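Thioredoxin domain-containing protein (Sinorhizobium meliloti, PDB 3U5R) is of unknown function but carries a thioredoxin-like domain of the AhpC/TSA (peroxiredoxin-related) family, so it may be an antioxidant oxidoreductase. Local coordinates at residues 59-64 and 91-96; 70-75 and 199-204. All coordinates share one frame; numbering follows the deposited sequence.

How the contacts relate
The two contacts show how a thioredoxin-like fold combines a hydrophobic sheet with a cysteine-bearing helix start. Contact 1 pairs neighbouring parallel strands of the mixed five-stranded sheet, whereas contact 2 brings the short helix 72-75 against strand 199-202, the middle strand of a separate small antiparallel sheet. Their centres lie 22 Å apart, on opposite sides of the chain's centre, and their nearest atoms are about 10 Å from each other. Along the chain the segments alternate: 59-64, 70-75, 91-96, 199-204. The loop after strand 61-66 links the core sheet directly to the cysteine pair of contact 2, consistent with a thioredoxin-like redox site at the helix start.

Contact 1. Residues 59-64 and 91-96; sequences SPALLV and QGLAVV
Val64 and Val96 lie side by side and point the same way, Val64 CG2 meeting Val96 CG1 at 3.6 Å. Val96 CG1 stands between its own backbone N and carbonyl carbon (chi1 47°), which leans it towards the adjoining strand, 3.3 Å from Leu63 O. On the same face, Leu62 CD1 reaches across to Ala94 CB at 3.8 Å. The opposite face carries Ala61, Leu63, Leu93 and Val95; there Leu93 CD1 touches Ala61 CB at 3.7 Å. Between the faces runs a regular parallel ladder, straightest at Leu63 O, which takes Val96 N at 2.7 Å. At the entry, Pro60 CD rests 3.2 Å from Gly92 O, the carbonyl that also accepts the N-H of Ala61. A glycine in place of Pro60 is likely to bare one flank of that carbonyl, open a gap beside Leu186 and free the backbone entering the strand. A CB on Gly92, whose backbone angles themselves call for glycine, would collide with Pro60 CG. Backbone bonds thus pair the N-H and C=O groups the strands turn toward each other, leaving aliphatic side chains to meet on both faces, one covered by helices 78-88 and 176-186, the other touched by Phe56 and Leu53 from loops.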
# COMPACT_ATOMS: atom_id res chain seq x y z
N SER A 59 13.00 -0.92 -10.25
CA SER A 59 13.09 -0.23 -8.98
C SER A 59 13.59 -1.19 -7.92
O SER A 59 12.96 -2.21 -7.68
CB SER A 59 11.74 0.35 -8.55
OG SER A 59 11.25 1.24 -9.54
N PRO A 60 14.73 -0.88 -7.25
CA PRO A 60 15.24 -1.80 -6.20
C PRO A 60 14.28 -1.95 -5.03
O PRO A 60 14.21 -3.05 -4.42
CB PRO A 60 16.59 -1.17 -5.76
CG PRO A 60 16.43 0.37 -6.23
CD PRO A 60 15.64 0.25 -7.52
N ALA A 61 13.48 -0.91 -4.69
CA ALA A 61 12.46 -1.13 -3.66
C ALA A 61 11.06 -1.04 -4.22
O ALA A 61 10.77 -0.15 -5.06
CB ALA A 61 12.62 -0.10 -2.45
N LEU A 62 10.15 -1.89 -3.70
CA LEU A 62 8.78 -1.88 -4.19
C LEU A 62 7.83 -1.92 -3.00
O LEU A 62 7.90 -2.86 -2.15
CB LEU A 62 8.49 -3.04 -5.17
CG LEU A 62 6.98 -3.30 -5.40
CD1 LEU A 62 6.44 -2.21 -6.38
CD2 LEU A 62 6.71 -4.69 -6.02
N LEU A 63 6.97 -0.89 -2.90
CA LEU A 63 5.95 -0.87 -1.89
C LEU A 63 4.58 -1.25 -2.51
O LEU A 63 4.15 -0.61 -3.49
CB LEU A 63 5.86 0.52 -1.23
CG LEU A 63 4.77 0.70 -0.18
CD1 LEU A 63 4.99 -0.22 1.00
CD2 LEU A 63 4.70 2.15 0.27
N VAL A 64 3.89 -2.24 -1.92
CA VAL A 64 2.56 -2.60 -2.36
C VAL A 64 1.67 -2.20 -1.20
O VAL A 64 1.88 -2.66 -0.06
CB VAL A 64 2.41 -4.09 -2.64
CG1 VAL A 64 0.93 -4.41 -3.09
CG2 VAL A 64 3.41 -4.53 -3.73
N GLN A 91 14.45 7.86 -6.70
CA GLN A 91 15.50 7.36 -5.78
C GLN A 91 15.55 5.82 -5.79
O GLN A 91 16.44 5.24 -5.22
CB GLN A 91 15.28 7.82 -4.36
CG GLN A 91 15.34 9.33 -4.30
CD GLN A 91 15.85 9.78 -3.00
OE1 GLN A 91 17.07 9.84 -2.79
NE2 GLN A 91 14.93 10.05 -2.07
N GLY A 92 14.56 5.19 -6.41
CA GLY A 92 14.58 3.77 -6.62
C GLY A 92 13.42 3.06 -5.94
O GLY A 92 13.33 1.86 -6.02
N LEU A 93 12.46 3.82 -5.37
CA LEU A 93 11.24 3.21 -4.85
C LEU A 93 10.09 3.24 -5.89
O LEU A 93 9.81 4.32 -6.43
CB LEU A 93 10.80 3.96 -3.61
CG LEU A 93 9.46 3.49 -3.10
CD1 LEU A 93 9.70 2.15 -2.38
CD2 LEU A 93 8.92 4.53 -2.17
N ALA A 94 9.48 2.09 -6.17
CA ALA A 94 8.22 2.01 -6.86
C ALA A 94 7.11 1.83 -5.83
O ALA A 94 7.26 1.05 -4.89
CB ALA A 94 8.21 0.83 -7.84
N VAL A 95 6.00 2.55 -5.99
CA VAL A 95 4.83 2.36 -5.12
C VAL A 95 3.69 1.91 -5.94
O VAL A 95 3.40 2.47 -7.02
CB VAL A 95 4.42 3.67 -4.36
CG1 VAL A 95 3.10 3.49 -3.57
CG2 VAL A 95 5.56 4.14 -3.39
N VAL A 96 2.99 0.86 -5.48
CA VAL A 96 1.74 0.48 -6.15
C VAL A 96 0.70 0.42 -5.11
O VAL A 96 0.88 -0.36 -4.15
CB VAL A 96 1.85 -0.88 -6.88
CG1 VAL A 96 2.48 -1.92 -5.97
CG2 VAL A 96 0.48 -1.34 -7.36

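Contact 2. Residues 70-75 and 199-204; sequences RCPFVV and IGCNIK
Phe73 lays its ring against the backbone of Ile199 and Gly200, with Phe73 CB 3.8 Å from Ile199 O. With CG anti to the carbonyl carbon (chi1 -63°), the ring is carried alongside the strand, and Phe73 CG comes 3.7 Å from Gly200 CA. That carbon sits over the ring face, 27° off its normal, in a CH-pi contact. The ring's two sides then diverge: Phe73 CD2 meets Ile199 O obliquely at 3.5 Å, and farther out CE2 touches Ile199 CG2 at 4.0 Å, whereas CD1 lies on the Cys201 side, 4.1 Å from Cys201 N.

At the ring edge, in its plane, lies Cys71 SG. It approaches Cys201 SG at 3.2 Å, too far for a disulfide but shorter than an ordinary sulfur contact, so the exact separation is doubtful; it also receives a weak, long hydrogen bond from Cys201 N. Pro72 CD flanks the second sulfur, 3.8 Å from Cys201 SG. Cys71 lies in the loop after central strand 61-66, at the N-cap of helix 72-75, where thioredoxin-fold proteins commonly carry a redox cysteine, so the pair is consistent with thiol chemistry.

Lys204 NZ hydrogen-bonds both Asn202 O and Asn202 OD1, the latter from above the amide plane. Strand 199-202 itself runs between strands 27-28 and 143-144, antiparallel to both, and Thr144 of the latter packs against Cys71, Val74 and Cys201, joining the helix start to this small sheet.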
# COMPACT_ATOMS: atom_id res chain seq x y z
N ARG A 70 -12.22 5.80 1.42
CA ARG A 70 -12.98 6.40 2.52
C ARG A 70 -12.63 5.93 3.93
O ARG A 70 -12.98 6.60 4.90
CB ARG A 70 -14.50 6.24 2.28
CG ARG A 70 -15.40 7.19 3.20
CD ARG A 70 -16.67 7.82 2.48
NE ARG A 70 -17.74 8.27 3.41
CZ ARG A 70 -17.77 9.43 4.09
NH1 ARG A 70 -16.78 10.32 3.98
NH2 ARG A 70 -18.80 9.72 4.90
N CYS A 71 -11.93 4.81 4.07
CA CYS A 71 -11.43 4.41 5.40
C CYS A 71 -10.71 5.60 6.18
O CYS A 71 -9.77 6.17 5.67
CB CYS A 71 -10.45 3.21 5.22
SG CYS A 71 -9.58 2.87 6.77
N PRO A 72 -11.16 5.98 7.42
CA PRO A 72 -10.49 7.05 8.24
C PRO A 72 -9.01 6.83 8.49
O PRO A 72 -8.22 7.79 8.57
CB PRO A 72 -11.22 7.00 9.59
CG PRO A 72 -12.55 6.38 9.26
CD PRO A 72 -12.33 5.41 8.12
N PHE A 73 -8.58 5.59 8.55
CA PHE A 73 -7.14 5.35 8.74
C PHE A 73 -6.33 5.63 7.50
O PHE A 73 -5.15 6.02 7.62
CB PHE A 73 -6.88 3.89 9.22
CG PHE A 73 -7.49 3.62 10.52
CD1 PHE A 73 -8.85 3.40 10.62
CD2 PHE A 73 -6.71 3.69 11.68
CE1 PHE A 73 -9.42 3.22 11.86
CE2 PHE A 73 -7.28 3.53 12.94
CZ PHE A 73 -8.63 3.31 13.01
N VAL A 74 -6.93 5.45 6.31
CA VAL A 74 -6.28 5.90 5.12
C VAL A 74 -6.41 7.41 4.90
O VAL A 74 -5.47 8.06 4.47
CB VAL A 74 -6.84 5.15 3.90
CG1 VAL A 74 -6.32 5.75 2.54
CG2 VAL A 74 -6.48 3.66 4.04
N VAL A 75 -7.61 7.97 5.13
CA VAL A 75 -7.81 9.45 5.06
C VAL A 75 -6.74 10.20 5.85
O VAL A 75 -6.07 11.16 5.35
CB VAL A 75 -9.31 9.85 5.47
CG1 VAL A 75 -9.50 11.42 5.78
CG2 VAL A 75 -10.32 9.33 4.35
N ILE A 199 -3.05 -0.71 11.54
CA ILE A 199 -4.43 -0.86 11.96
C ILE A 199 -5.25 -0.16 10.95
O ILE A 199 -4.89 0.94 10.51
CB ILE A 199 -4.65 -0.12 13.26
CG1 ILE A 199 -3.74 -0.71 14.33
CG2 ILE A 199 -6.18 -0.19 13.69
CD1 ILE A 199 -4.27 -1.98 14.95
N GLY A 200 -6.37 -0.76 10.57
CA GLY A 200 -7.35 0.01 9.77
C GLY A 200 -8.73 -0.62 9.70
O GLY A 200 -9.02 -1.54 10.42
N CYS A 201 -9.56 -0.15 8.78
CA CYS A 201 -10.77 -0.82 8.45
C CYS A 201 -10.45 -2.15 7.80
O CYS A 201 -9.56 -2.20 6.94
CB CYS A 201 -11.51 0.05 7.46
SG CYS A 201 -12.08 1.62 8.34
N ASN A 202 -11.19 -3.21 8.16
CA ASN A 202 -11.03 -4.46 7.41
C ASN A 202 -11.25 -4.20 5.93
O ASN A 202 -12.07 -3.35 5.52
CB ASN A 202 -11.92 -5.63 7.91
CG ASN A 202 -13.42 -5.33 7.75
OD1 ASN A 202 -13.89 -4.28 8.18
ND2 ASN A 202 -14.17 -6.23 7.08
N ILE A 203 -10.49 -4.93 5.11
CA ILE A 203 -10.81 -5.11 3.71
C ILE A 203 -12.25 -5.57 3.60
O ILE A 203 -12.70 -6.52 4.26
CB ILE A 203 -9.79 -6.09 3.02
CG1 ILE A 203 -8.39 -5.46 3.15
CG2 ILE A 203 -10.23 -6.46 1.54
CD1 ILE A 203 -7.43 -5.56 2.07
N LYS A 204 -13.00 -4.93 2.72
CA LYS A 204 -14.40 -5.30 2.60
C LYS A 204 -14.55 -6.44 1.59
O LYS A 204 -14.83 -6.20 0.42
CB LYS A 204 -15.20 -4.06 2.20
CG LYS A 204 -15.01 -2.92 3.22
CD LYS A 204 -15.49 -3.41 4.60
CE LYS A 204 -15.70 -2.29 5.63
NZ LYS A 204 -14.50 -2.05 6.48